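Local atomic coordinates of probable intron-encoded endonuclease 1 (Wickerhamomyces canadensis, PDB entry 6X1J), a protein that cleaves DNA as a LAGLIDADG homing endonuclease involved in homing of the intron of the mitochondrial 21S rRNA gene. Residues Glu37-Ile41 with Phe112-Gly116; Phe78-Ile83 with Thr106-Phe112; Val175-Ile179 with Lys198-Tyr202; Asn187-Ser191 with Tyr202-Asp207. All coordinates share one frame. Residues are numbered along the deposited sequence.

Overall arrangement
The monomeric LAGLIDADG endonucleases illustrate how one chain can repeat a fold: here two four-stranded antiparallel sheets, each with strand order 1-2-4-3, follow one another and both lie against bound DNA. Interactions 1 and 2 belong to the first half and interactions 3 and 4 to the second. The first two have centres about 11 Å apart and share Phe112, and the sequence span between the segments of interaction 2 falls within that of interaction 1. Interactions 3 and 4, centres about 12 Å apart, alternate along the chain and share Tyr202 on strand 198-203. Interactions 2 and 3 lie on opposite sides of the chain's centre, about 31 Å apart between centres; each half thus has its own packing.

Interaction 1. Residues Glu37-Ile41 with Phe112-Gly116; sequences EETLI and FDKLG
Two segments with no hydrogen bond between them can still be keyed together by one leucine, as the packing of Glu37-Ile41 on Phe112-Gly116 demonstrates. Segment 37-41 is fully helical, as are 113-116, and the closest CA atoms, of Ile41 and Leu115, stand 7.5 Å apart. Leu115 (chi1 m, chi2 t) is the main bump. Its CD1 drops into a hollow walled by Glu37 CG and Leu40 CD2, each 3.8 Å away, while its CD2 lies 3.8 Å from Ile41 CG1. Leu40 (chi1 t, chi2 p) points toward the other helix and brings CD2 to 4.0 Å from Phe112 CD1, meeting that ring at its edge. Over this apolar interlock, Glu37 OE1 and Lys114 NZ form a salt bridge of 3.5 Å at the more exposed margin. The contact joins helix 34-45, which carries most of the first LAGLIDADG motif and leads to potassium ligands Gly46 and Asp47, to helix 113-119; Leu61 of strand 60-65 touches Leu40 and Phe112, and helix 138-148 packs against Glu38, Thr39 and Ile41.

Interaction 2. Residues Phe78-Ile83 with Thr106-Phe112; sequences FDEYVI and TFEHKAF. With nucleotides of chain C.
An aromatic cluster of Tyr81, His109 and Phe112 joins two loops of the first LAGLIDADG half, one following helix 68-77 and the other following strand 98-105. Residues 79-81 make a 3-10 turn; Thr106-His109 are extended, and 110-112 have helical backbone angles. Val82 and Thr106 set the register, with CA atoms 4.5 Å apart. Tyr81 (chi1 m, chi2 -84°) turns its edge to the face of His109 (chi1 t, chi2 -70°), centroids 5.3 Å apart and planes at 86°. Phe112 (chi1 m, chi2 -60°) in turn presents its edge to the Tyr81 face, centroids 4.8 Å apart and planes at 62°. The p rotamer of Phe107 places its ring face over the Tyr81 backbone, with Tyr81 CA 4.1 Å from the ring centroid in a CH-pi contact, and Ile83 CD1 lies 3.8 Å from Phe107 CD2. His109 ND1 accepts Ala111 N at 3.0 Å and NE2 bonds to Lys26 O, so both ring nitrogens have partners. Phe107 N donates to Tyr81 O at 2.9 Å, tying the backbones together. The packed loop also reaches the DNA backbone: Glu108 N donates to OP2 of DA7 of chain C at 3.0 Å.

Interaction 3. Residues Val175-Ile179 with Lys198-Tyr202; sequences VEILI and KPIIY
Val175 lies over Pro199 and Ile201, its CG2 3.6 Å from Pro199 CB and its CG1 3.6 Å from Ile201 CG1. This is helix-on-sheet packing in the second alpha/beta half of the LAGLIDADG fold: helix 172-186 covers strand 198-203, an inner strand of a four-stranded antiparallel sheet. The helical segment 175-179 and the extended segment 198-202 run almost parallel, their directions 10° apart and their axes 9.1 Å apart at closest approach. The register pairs Val175 with Pro199 and Ile179 with Ile201, CA atoms 6.7 and 7.1 Å apart, so that about one helical turn matches a two-residue step along the strand. Pro199 points toward the helix and Ile201, starting sideways, reaches it with CG1 and CD1, whereas the CA-to-CB bond of Ile200 points away. Val175 is in the t rotamer; Leu178, Ile179 and Ile201 all adopt chi1 m with chi2 t. No hydrogen bond crosses the interface, whose side-chain contacts are apolar. Ile192 of strand 191-195 touches both Ile179 and Pro199, and Leu131 and Val132 of helix 131-134 touch Leu178. The long arm of Ile201 completes the fit, with CG1 4.1 Å from Ile179 CG1 and CD1 4.1 Å from Leu178 CB.

Interaction 4. Residues Asn187-Ser191 with Tyr202-Asp207; sequences NLNCS and YIPNKD
An antiparallel bridge and two hydrogen bonds to one aspartate show how a chain can secure the loop entering an edge strand. In the second four-stranded sheet of this LAGLIDADG fold, Ser191 and Tyr202 form a hydrogen-bonded pair with CA atoms 5.6 Å apart: Ser191 N donates to Tyr202 O at 3.1 Å, and Tyr202 N to Ser191 O at 3.0 Å. Their side chains share one face of the sheet. Cys190 CA adds a CA-H...O contact to Tyr202 O at 3.3 Å, and Cys190 N is satisfied by Asn183 OD1 of helix 172-186. Asn187, with positive phi, ends that helix's run of helical angles; Leu188 and Asn189 then lead to the strand. Across from them, Pro204 follows the strand and 205-207 make a 3-10 turn, in which Asp207 N bonds to Pro204 O at 2.9 Å. This turn, just before helix 208-215, directs Asp207 (chi1 m) toward Asn189 (chi1 m, chi2 -85°), and Pro204 CD rests 3.4 Å from Asn189 O. The Tyr202 hydroxyl finds its partner elsewhere, in Ser162 OG. Both carboxylate oxygens of Asp207 are used by one residue: OD2 accepts Asn189 N at 2.6 Å and OD1 accepts Asn189 ND2 at 3.1 Å.

Interaction 1. Residues Glu37-Ile41 with Phe112-Gly116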
loop_
_atom_site.group_PDB
_atom_site.type_symbol
_atom_site.label_atom_id
_atom_site.label_comp_id
_atom_site.label_asym_id
_atom_site.label_seq_id
_atom_site.Cartn_x
_atom_site.Cartn_y
_atom_site.Cartn_z
ATOM N N GLU A 37 -2.613 -7.887 -7.614
ATOM C CA GLU A 37 -2.477 -6.674 -8.447
ATOM C C GLU A 37 -3.242 -5.579 -7.704
ATOM O O GLU A 37 -2.662 -4.507 -7.536
ATOM C CB GLU A 37 -2.990 -6.916 -9.867
ATOM C CG GLU A 37 -2.822 -5.719 -10.777
ATOM C CD GLU A 37 -3.703 -5.749 -12.022
ATOM O OE1 GLU A 37 -3.816 -6.831 -12.625
ATOM O OE2 GLU A 37 -4.287 -4.689 -12.386
ATOM N N GLU A 38 -4.486 -5.880 -7.317
ATOM C CA GLU A 38 -5.443 -4.912 -6.704
ATOM C C GLU A 38 -4.942 -4.545 -5.318
ATOM O O GLU A 38 -4.964 -3.358 -4.985
ATOM C CB GLU A 38 -6.888 -5.429 -6.693
ATOM C CG GLU A 38 -7.437 -5.625 -8.099
ATOM C CD GLU A 38 -8.824 -6.249 -8.180
ATOM O OE1 GLU A 38 -9.558 -6.253 -7.164
ATOM O OE2 GLU A 38 -9.177 -6.718 -9.273
ATOM N N THR A 39 -4.447 -5.513 -4.547
ATOM C CA THR A 39 -3.785 -5.213 -3.257
ATOM C C THR A 39 -2.661 -4.189 -3.514
ATOM O O THR A 39 -2.547 -3.179 -2.794
ATOM C CB THR A 39 -3.249 -6.498 -2.601
ATOM O OG1 THR A 39 -4.335 -7.396 -2.340
ATOM C CG2 THR A 39 -2.527 -6.162 -1.330
ATOM N N LEU A 40 -1.827 -4.475 -4.496
ATOM C CA LEU A 40 -0.534 -3.782 -4.673
ATOM C C LEU A 40 -0.831 -2.358 -5.169
ATOM O O LEU A 40 -0.073 -1.421 -4.845
ATOM C CB LEU A 40 0.312 -4.556 -5.689
ATOM C CG LEU A 40 1.623 -3.875 -6.097
ATOM C CD1 LEU A 40 2.425 -3.435 -4.889
ATOM C CD2 LEU A 40 2.485 -4.767 -6.961
ATOM N N ILE A 41 -1.910 -2.181 -5.904
ATOM C CA ILE A 41 -2.282 -0.798 -6.357
ATOM C C ILE A 41 -2.551 0.045 -5.104
ATOM O O ILE A 41 -2.086 1.207 -5.043
ATOM C CB ILE A 41 -3.473 -0.838 -7.332
ATOM C CG1 ILE A 41 -3.002 -1.345 -8.696
ATOM C CG2 ILE A 41 -4.186 0.504 -7.417
ATOM C CD1 ILE A 41 -4.092 -2.051 -9.461
ATOM N N PHE A 112 6.274 -7.493 -11.387
ATOM C CA PHE A 112 6.111 -6.181 -10.708
ATOM C C PHE A 112 6.326 -5.010 -11.689
ATOM O O PHE A 112 6.020 -3.856 -11.307
ATOM C CB PHE A 112 7.039 -6.071 -9.483
ATOM C CG PHE A 112 6.779 -7.086 -8.385
ATOM C CD1 PHE A 112 5.554 -7.153 -7.735
ATOM C CD2 PHE A 112 7.764 -7.990 -7.991
ATOM C CE1 PHE A 112 5.312 -8.109 -6.750
ATOM C CE2 PHE A 112 7.514 -8.946 -7.014
ATOM C CZ PHE A 112 6.282 -9.021 -6.416
ATOM N N ASP A 113 6.777 -5.269 -12.923
ATOM C CA ASP A 113 7.208 -4.212 -13.881
ATOM C C ASP A 113 6.033 -3.361 -14.371
ATOM O O ASP A 113 6.211 -2.127 -14.476
ATOM C CB ASP A 113 7.915 -4.830 -15.088
ATOM C CG ASP A 113 9.398 -5.113 -14.879
ATOM O OD1 ASP A 113 9.945 -4.748 -13.807
ATOM O OD2 ASP A 113 9.989 -5.689 -15.800
ATOM N N LYS A 114 4.908 -3.988 -14.734
ATOM C CA LYS A 114 3.707 -3.283 -15.233
ATOM C C LYS A 114 3.291 -2.165 -14.257
ATOM O O LYS A 114 3.134 -1.005 -14.704
ATOM C CB LYS A 114 2.546 -4.256 -15.427
ATOM C CG LYS A 114 1.332 -3.573 -16.046
ATOM C CD LYS A 114 0.145 -4.474 -16.243
ATOM C CE LYS A 114 -0.641 -4.647 -14.967
ATOM N NZ LYS A 114 -1.716 -5.635 -15.166
ATOM N N LEU A 115 3.085 -2.501 -12.983
ATOM C CA LEU A 115 2.702 -1.512 -11.932
ATOM C C LEU A 115 3.908 -0.640 -11.582
ATOM O O LEU A 115 3.732 0.556 -11.340
ATOM C CB LEU A 115 2.119 -2.238 -10.721
ATOM C CG LEU A 115 0.728 -2.830 -10.971
ATOM C CD1 LEU A 115 0.245 -3.642 -9.785
ATOM C CD2 LEU A 115 -0.290 -1.743 -11.269
ATOM N N GLY A 116 5.110 -1.165 -11.658
ATOM C CA GLY A 116 6.278 -0.299 -11.444
ATOM C C GLY A 116 6.358 0.830 -12.477
ATOM O O GLY A 116 6.608 1.983 -12.055
#

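Interaction 2. Residues Phe78-Ile83 with Thr106-Phe112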
loop_
_atom_site.group_PDB
_atom_site.type_symbol
_atom_site.label_atom_id
_atom_site.label_comp_id
_atom_site.label_asym_id
_atom_site.label_seq_id
_atom_site.Cartn_x
_atom_site.Cartn_y
_atom_site.Cartn_z
ATOM N N PHE A 78 1.775 -11.714 -0.975
ATOM C CA PHE A 78 2.881 -11.858 -1.937
ATOM C C PHE A 78 3.834 -13.005 -1.526
ATOM O O PHE A 78 5.068 -12.869 -1.665
ATOM C CB PHE A 78 3.574 -10.496 -2.019
ATOM C CG PHE A 78 2.639 -9.395 -2.477
ATOM C CD1 PHE A 78 2.301 -9.269 -3.821
ATOM C CD2 PHE A 78 2.071 -8.512 -1.562
ATOM C CE1 PHE A 78 1.444 -8.259 -4.244
ATOM C CE2 PHE A 78 1.217 -7.505 -1.991
ATOM C CZ PHE A 78 0.896 -7.389 -3.328
ATOM N N ASP A 79 3.296 -14.097 -0.987
ATOM C CA ASP A 79 4.101 -15.197 -0.365
ATOM C C ASP A 79 5.237 -15.682 -1.304
ATOM O O ASP A 79 6.452 -15.576 -0.914
ATOM C CB ASP A 79 3.172 -16.343 0.046
ATOM C CG ASP A 79 3.872 -17.270 1.014
ATOM O OD1 ASP A 79 4.569 -16.736 1.934
ATOM O OD2 ASP A 79 3.780 -18.499 0.801
ATOM N N GLU A 80 4.881 -16.111 -2.520
ATOM C CA GLU A 80 5.825 -16.607 -3.569
ATOM C C GLU A 80 7.077 -15.739 -3.663
ATOM O O GLU A 80 8.105 -16.282 -4.019
ATOM C CB GLU A 80 5.328 -16.408 -5.005
ATOM C CG GLU A 80 3.981 -16.993 -5.337
ATOM C CD GLU A 80 2.776 -16.170 -4.961
ATOM O OE1 GLU A 80 2.137 -15.594 -5.850
ATOM O OE2 GLU A 80 2.455 -16.166 -3.788
ATOM N N TYR A 81 6.939 -14.418 -3.574
ATOM C CA TYR A 81 7.961 -13.445 -4.045
ATOM C C TYR A 81 8.892 -13.075 -2.898
ATOM O O TYR A 81 9.851 -12.303 -3.164
ATOM C CB TYR A 81 7.317 -12.190 -4.671
ATOM C CG TYR A 81 6.480 -12.466 -5.896
ATOM C CD1 TYR A 81 7.067 -12.566 -7.147
ATOM C CD2 TYR A 81 5.104 -12.647 -5.813
ATOM C CE1 TYR A 81 6.320 -12.831 -8.284
ATOM C CE2 TYR A 81 4.345 -12.950 -6.928
ATOM C CZ TYR A 81 4.958 -13.045 -8.171
ATOM O OH TYR A 81 4.239 -13.339 -9.291
ATOM N N VAL A 82 8.580 -13.566 -1.692
ATOM C CA VAL A 82 9.234 -13.199 -0.394
ATOM C C VAL A 82 9.873 -14.444 0.247
ATOM O O VAL A 82 9.108 -15.328 0.735
ATOM C CB VAL A 82 8.245 -12.577 0.614
ATOM C CG1 VAL A 82 8.998 -12.089 1.847
ATOM C CG2 VAL A 82 7.429 -11.453 -0.004
ATOM N N ILE A 83 11.205 -14.486 0.264
ATOM C CA ILE A 83 12.007 -15.689 0.636
ATOM C C ILE A 83 12.101 -15.742 2.170
ATOM O O ILE A 83 11.865 -16.809 2.729
ATOM C CB ILE A 83 13.394 -15.614 -0.050
ATOM C CG1 ILE A 83 13.297 -15.954 -1.535
ATOM C CG2 ILE A 83 14.435 -16.479 0.647
ATOM C CD1 ILE A 83 14.585 -15.750 -2.290
ATOM N N THR A 106 10.383 -8.326 -1.431
ATOM C CA THR A 106 10.273 -9.338 -2.520
ATOM C C THR A 106 11.661 -9.383 -3.128
ATOM O O THR A 106 12.413 -8.407 -2.917
ATOM C CB THR A 106 9.278 -9.005 -3.630
ATOM O OG1 THR A 106 9.868 -7.918 -4.348
ATOM C CG2 THR A 106 7.910 -8.633 -3.097
ATOM N N PHE A 107 11.975 -10.440 -3.866
ATOM C CA PHE A 107 13.085 -10.380 -4.851
ATOM C C PHE A 107 12.616 -9.551 -6.067
ATOM O O PHE A 107 11.416 -9.360 -6.233
ATOM C CB PHE A 107 13.584 -11.787 -5.207
ATOM C CG PHE A 107 12.533 -12.812 -5.561
ATOM C CD1 PHE A 107 11.725 -12.644 -6.667
ATOM C CD2 PHE A 107 12.422 -13.989 -4.836
ATOM C CE1 PHE A 107 10.771 -13.582 -7.001
ATOM C CE2 PHE A 107 11.481 -14.948 -5.179
ATOM C CZ PHE A 107 10.642 -14.734 -6.253
ATOM N N GLU A 108 13.547 -9.131 -6.930
ATOM C CA GLU A 108 13.243 -8.595 -8.292
ATOM C C GLU A 108 12.446 -9.638 -9.076
ATOM O O GLU A 108 12.747 -10.826 -8.969
ATOM C CB GLU A 108 14.527 -8.254 -9.038
ATOM C CG GLU A 108 15.349 -7.208 -8.316
ATOM C CD GLU A 108 16.681 -6.931 -8.981
ATOM O OE1 GLU A 108 16.861 -7.414 -10.139
ATOM O OE2 GLU A 108 17.527 -6.241 -8.344
ATOM N N HIS A 109 11.459 -9.207 -9.833
ATOM C CA HIS A 109 10.648 -10.090 -10.704
ATOM C C HIS A 109 9.836 -9.217 -11.655
ATOM O O HIS A 109 9.193 -8.257 -11.182
ATOM C CB HIS A 109 9.750 -11.030 -9.914
ATOM C CG HIS A 109 9.245 -12.186 -10.715
ATOM N ND1 HIS A 109 8.320 -12.032 -11.723
ATOM C CD2 HIS A 109 9.478 -13.516 -10.626
ATOM C CE1 HIS A 109 7.996 -13.219 -12.210
ATOM N NE2 HIS A 109 8.688 -14.149 -11.554
ATOM N N LYS A 110 9.857 -9.625 -12.924
ATOM C CA LYS A 110 9.159 -9.045 -14.097
ATOM C C LYS A 110 7.672 -8.821 -13.790
ATOM O O LYS A 110 7.117 -7.894 -14.326
ATOM C CB LYS A 110 9.361 -10.028 -15.264
ATOM C CG LYS A 110 8.779 -9.616 -16.611
ATOM C CD LYS A 110 8.971 -10.680 -17.692
ATOM C CE LYS A 110 9.385 -10.103 -19.031
ATOM N NZ LYS A 110 10.757 -9.536 -18.983
ATOM N N ALA A 111 7.039 -9.671 -12.981
ATOM C CA ALA A 111 5.606 -9.561 -12.618
ATOM C C ALA A 111 5.299 -8.175 -12.003
ATOM O O ALA A 111 4.184 -7.715 -12.229
ATOM C CB ALA A 111 5.206 -10.700 -11.709
ATOM N N PHE A 112 6.274 -7.493 -11.387
ATOM C CA PHE A 112 6.111 -6.181 -10.708
ATOM C C PHE A 112 6.326 -5.010 -11.689
ATOM O O PHE A 112 6.020 -3.856 -11.307
ATOM C CB PHE A 112 7.039 -6.071 -9.483
ATOM C CG PHE A 112 6.779 -7.086 -8.385
ATOM C CD1 PHE A 112 5.554 -7.153 -7.735
ATOM C CD2 PHE A 112 7.764 -7.990 -7.991
ATOM C CE1 PHE A 112 5.312 -8.109 -6.750
ATOM C CE2 PHE A 112 7.514 -8.946 -7.014
ATOM C CZ PHE A 112 6.282 -9.021 -6.416
ATOM P P DA C 7 17.192 -11.103 -6.205
ATOM O OP1 DA C 7 16.925 -12.282 -7.067
ATOM O OP2 DA C 7 16.432 -9.814 -6.454
ATOM O "O5'" DA C 7 17.042 -11.553 -4.685
ATOM C "C5'" DA C 7 17.312 -12.904 -4.258
ATOM C "C4'" DA C 7 17.876 -12.871 -2.858
ATOM O "O4'" DA C 7 19.102 -12.103 -2.868
ATOM C "C3'" DA C 7 16.977 -12.219 -1.801
ATOM O "O3'" DA C 7 16.866 -13.110 -0.666
ATOM C "C2'" DA C 7 17.595 -10.839 -1.620
ATOM C "C1'" DA C 7 19.070 -11.051 -1.922
ATOM N N9 DA C 7 19.724 -9.901 -2.544
ATOM C C8 DA C 7 19.233 -9.197 -3.616
ATOM N N7 DA C 7 20.005 -8.208 -3.996
ATOM C C5 DA C 7 21.080 -8.268 -3.121
ATOM C C6 DA C 7 22.254 -7.504 -3.018
ATOM N N6 DA C 7 22.535 -6.481 -3.824
ATOM N N1 DA C 7 23.130 -7.816 -2.038
ATOM C C2 DA C 7 22.844 -8.850 -1.237
ATOM N N3 DA C 7 21.781 -9.659 -1.248
ATOM C C4 DA C 7 20.929 -9.314 -2.231
#

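Interaction 3. Residues Val175-Ile179 with Lys198-Tyr202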
loop_
_atom_site.group_PDB
_atom_site.type_symbol
_atom_site.label_atom_id
_atom_site.label_comp_id
_atom_site.label_asym_id
_atom_site.label_seq_id
_atom_site.Cartn_x
_atom_site.Cartn_y
_atom_site.Cartn_z
ATOM N N VAL A 175 -4.047 14.845 -6.834
ATOM C CA VAL A 175 -5.131 14.571 -5.844
ATOM C C VAL A 175 -6.477 15.000 -6.433
ATOM O O VAL A 175 -7.474 14.214 -6.287
ATOM C CB VAL A 175 -4.829 15.197 -4.460
ATOM C CG1 VAL A 175 -5.918 14.905 -3.461
ATOM C CG2 VAL A 175 -3.500 14.691 -3.913
ATOM N N GLU A 176 -6.529 16.153 -7.137
ATOM C CA GLU A 176 -7.803 16.618 -7.765
ATOM C C GLU A 176 -8.292 15.567 -8.766
ATOM O O GLU A 176 -9.501 15.308 -8.785
ATOM C CB GLU A 176 -7.678 17.979 -8.462
ATOM C CG GLU A 176 -7.580 19.162 -7.535
ATOM C CD GLU A 176 -6.891 20.379 -8.144
ATOM O OE1 GLU A 176 -6.554 20.330 -9.325
ATOM O OE2 GLU A 176 -6.682 21.374 -7.424
ATOM N N ILE A 177 -7.400 14.934 -9.529
ATOM C CA ILE A 177 -7.797 13.789 -10.412
ATOM C C ILE A 177 -8.403 12.659 -9.571
ATOM O O ILE A 177 -9.544 12.200 -9.917
ATOM C CB ILE A 177 -6.642 13.298 -11.305
ATOM C CG1 ILE A 177 -6.331 14.313 -12.412
ATOM C CG2 ILE A 177 -6.988 11.948 -11.909
ATOM C CD1 ILE A 177 -4.886 14.360 -12.814
ATOM N N LEU A 178 -7.706 12.223 -8.512
ATOM C CA LEU A 178 -8.181 11.081 -7.661
ATOM C C LEU A 178 -9.594 11.390 -7.161
ATOM O O LEU A 178 -10.530 10.527 -7.346
ATOM C CB LEU A 178 -7.222 10.878 -6.484
ATOM C CG LEU A 178 -5.874 10.249 -6.831
ATOM C CD1 LEU A 178 -4.877 10.389 -5.680
ATOM C CD2 LEU A 178 -6.036 8.773 -7.216
ATOM N N ILE A 179 -9.767 12.613 -6.616
ATOM C CA ILE A 179 -11.039 13.022 -5.964
ATOM C C ILE A 179 -12.133 12.972 -7.026
ATOM O O ILE A 179 -13.177 12.360 -6.757
ATOM C CB ILE A 179 -10.939 14.415 -5.321
ATOM C CG1 ILE A 179 -10.056 14.419 -4.068
ATOM C CG2 ILE A 179 -12.337 14.916 -5.035
ATOM C CD1 ILE A 179 -9.555 15.780 -3.717
ATOM N N LYS A 198 0.275 20.607 1.945
ATOM C CA LYS A 198 0.231 19.492 0.961
ATOM C C LYS A 198 -1.170 18.887 0.923
ATOM O O LYS A 198 -1.943 18.952 1.874
ATOM C CB LYS A 198 1.340 18.498 1.269
ATOM C CG LYS A 198 2.734 19.106 1.228
ATOM C CD LYS A 198 3.838 18.089 1.471
ATOM C CE LYS A 198 5.156 18.457 0.821
ATOM N NZ LYS A 198 5.868 19.476 1.629
ATOM N N PRO A 199 -1.587 18.349 -0.234
ATOM C CA PRO A 199 -2.972 17.918 -0.408
ATOM C C PRO A 199 -3.356 16.605 0.289
ATOM O O PRO A 199 -2.560 15.689 0.209
ATOM C CB PRO A 199 -3.106 17.729 -1.930
ATOM C CG PRO A 199 -1.692 17.524 -2.424
ATOM C CD PRO A 199 -0.794 18.273 -1.464
ATOM N N ILE A 200 -4.596 16.522 0.809
ATOM C CA ILE A 200 -5.183 15.274 1.391
ATOM C C ILE A 200 -6.618 15.136 0.908
ATOM O O ILE A 200 -7.174 16.125 0.397
ATOM C CB ILE A 200 -5.139 15.291 2.924
ATOM C CG1 ILE A 200 -5.974 16.428 3.519
ATOM C CG2 ILE A 200 -3.702 15.347 3.403
ATOM C CD1 ILE A 200 -6.018 16.424 5.029
ATOM N N ILE A 201 -7.193 13.961 1.074
ATOM C CA ILE A 201 -8.575 13.622 0.641
ATOM C C ILE A 201 -9.414 13.477 1.894
ATOM O O ILE A 201 -9.114 12.565 2.677
ATOM C CB ILE A 201 -8.578 12.342 -0.214
ATOM C CG1 ILE A 201 -7.632 12.480 -1.411
ATOM C CG2 ILE A 201 -9.992 11.974 -0.654
ATOM C CD1 ILE A 201 -7.666 11.301 -2.388
ATOM N N TYR A 202 -10.385 14.371 2.090
ATOM C CA TYR A 202 -11.352 14.373 3.212
ATOM C C TYR A 202 -12.552 13.574 2.718
ATOM O O TYR A 202 -13.074 13.886 1.605
ATOM C CB TYR A 202 -11.676 15.830 3.585
ATOM C CG TYR A 202 -12.894 16.069 4.445
ATOM C CD1 TYR A 202 -12.811 16.061 5.833
ATOM C CD2 TYR A 202 -14.129 16.358 3.880
ATOM C CE1 TYR A 202 -13.925 16.300 6.628
ATOM C CE2 TYR A 202 -15.258 16.585 4.659
ATOM C CZ TYR A 202 -15.154 16.568 6.042
ATOM O OH TYR A 202 -16.255 16.776 6.824
#

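Interaction 4. Residues Asn187-Ser191 with Tyr202-Asp207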
loop_
_atom_site.group_PDB
_atom_site.type_symbol
_atom_site.label_atom_id
_atom_site.label_comp_id
_atom_site.label_asym_id
_atom_site.label_seq_id
_atom_site.Cartn_x
_atom_site.Cartn_y
_atom_site.Cartn_z
ATOM N N ASN A 187 -19.233 6.670 -6.178
ATOM C CA ASN A 187 -20.223 7.686 -5.767
ATOM C C ASN A 187 -19.918 8.161 -4.344
ATOM O O ASN A 187 -20.786 8.126 -3.499
ATOM C CB ASN A 187 -21.665 7.200 -5.939
ATOM C CG ASN A 187 -22.591 8.378 -6.178
ATOM O OD1 ASN A 187 -22.127 9.480 -6.513
ATOM N ND2 ASN A 187 -23.885 8.176 -5.964
ATOM N N LEU A 188 -18.713 8.651 -4.132
ATOM C CA LEU A 188 -18.327 9.341 -2.883
ATOM C C LEU A 188 -18.508 10.848 -3.107
ATOM O O LEU A 188 -18.675 11.243 -4.261
ATOM C CB LEU A 188 -16.866 9.000 -2.590
ATOM C CG LEU A 188 -16.617 7.554 -2.156
ATOM C CD1 LEU A 188 -15.119 7.282 -2.174
ATOM C CD2 LEU A 188 -17.216 7.311 -0.777
ATOM N N ASN A 189 -18.340 11.627 -2.045
ATOM C CA ASN A 189 -18.314 13.108 -2.041
ATOM C C ASN A 189 -17.027 13.581 -1.385
ATOM O O ASN A 189 -17.088 14.569 -0.626
ATOM C CB ASN A 189 -19.517 13.685 -1.313
ATOM C CG ASN A 189 -20.805 13.274 -1.981
ATOM O OD1 ASN A 189 -21.228 13.943 -2.927
ATOM N ND2 ASN A 189 -21.384 12.162 -1.535
ATOM N N CYS A 190 -15.919 12.927 -1.694
ATOM C CA CYS A 190 -14.570 13.397 -1.287
ATOM C C CYS A 190 -14.386 14.843 -1.718
ATOM O O CYS A 190 -14.860 15.180 -2.788
ATOM C CB CYS A 190 -13.445 12.651 -1.998
ATOM S SG CYS A 190 -13.557 10.894 -1.660
ATOM N N SER A 191 -13.596 15.599 -0.983
ATOM C CA SER A 191 -13.172 16.962 -1.372
ATOM C C SER A 191 -11.744 17.114 -0.882
ATOM O O SER A 191 -11.330 16.275 -0.049
ATOM C CB SER A 191 -14.078 17.991 -0.788
ATOM O OG SER A 191 -14.020 17.957 0.639
ATOM N N TYR A 202 -10.385 14.371 2.090
ATOM C CA TYR A 202 -11.352 14.373 3.212
ATOM C C TYR A 202 -12.552 13.574 2.718
ATOM O O TYR A 202 -13.074 13.886 1.605
ATOM C CB TYR A 202 -11.676 15.830 3.585
ATOM C CG TYR A 202 -12.894 16.069 4.445
ATOM C CD1 TYR A 202 -12.811 16.061 5.833
ATOM C CD2 TYR A 202 -14.129 16.358 3.880
ATOM C CE1 TYR A 202 -13.925 16.300 6.628
ATOM C CE2 TYR A 202 -15.258 16.585 4.659
ATOM C CZ TYR A 202 -15.154 16.568 6.042
ATOM O OH TYR A 202 -16.255 16.776 6.824
ATOM N N ILE A 203 -12.962 12.556 3.466
ATOM C CA ILE A 203 -14.203 11.777 3.197
ATOM C C ILE A 203 -15.230 12.183 4.239
ATOM O O ILE A 203 -15.101 11.775 5.385
ATOM C CB ILE A 203 -13.949 10.269 3.253
ATOM C CG1 ILE A 203 -12.813 9.865 2.305
ATOM C CG2 ILE A 203 -15.254 9.491 3.001
ATOM C CD1 ILE A 203 -12.290 8.433 2.519
ATOM N N PRO A 204 -16.298 12.929 3.856
ATOM C CA PRO A 204 -17.180 13.567 4.833
ATOM C C PRO A 204 -17.951 12.478 5.582
ATOM O O PRO A 204 -18.027 11.373 5.072
ATOM C CB PRO A 204 -18.132 14.386 3.957
ATOM C CG PRO A 204 -18.244 13.505 2.706
ATOM C CD PRO A 204 -16.808 13.088 2.473
ATOM N N ASN A 205 -18.499 12.853 6.738
ATOM C CA ASN A 205 -19.284 11.991 7.640
ATOM C C ASN A 205 -20.413 11.298 6.877
ATOM O O ASN A 205 -20.743 10.142 7.210
ATOM C CB ASN A 205 -19.862 12.771 8.829
ATOM C CG ASN A 205 -20.731 11.888 9.693
ATOM O OD1 ASN A 205 -20.192 11.071 10.441
ATOM N ND2 ASN A 205 -22.054 11.965 9.528
ATOM N N LYS A 206 -21.031 11.990 5.936
ATOM C CA LYS A 206 -22.232 11.423 5.276
ATOM C C LYS A 206 -21.790 10.366 4.252
ATOM O O LYS A 206 -22.692 9.619 3.804
ATOM C CB LYS A 206 -23.057 12.540 4.641
ATOM C CG LYS A 206 -22.523 13.139 3.351
ATOM C CD LYS A 206 -23.290 14.391 2.974
ATOM C CE LYS A 206 -23.187 14.763 1.517
ATOM N NZ LYS A 206 -21.813 15.185 1.178
ATOM N N ASP A 207 -20.485 10.266 3.926
ATOM C CA ASP A 207 -19.959 9.124 3.111
ATOM C C ASP A 207 -19.578 7.925 3.991
ATOM O O ASP A 207 -19.231 6.859 3.428
ATOM C CB ASP A 207 -18.745 9.515 2.264
ATOM C CG ASP A 207 -19.127 10.239 0.997
ATOM O OD1 ASP A 207 -20.326 10.164 0.640
ATOM O OD2 ASP A 207 -18.231 10.879 0.398
#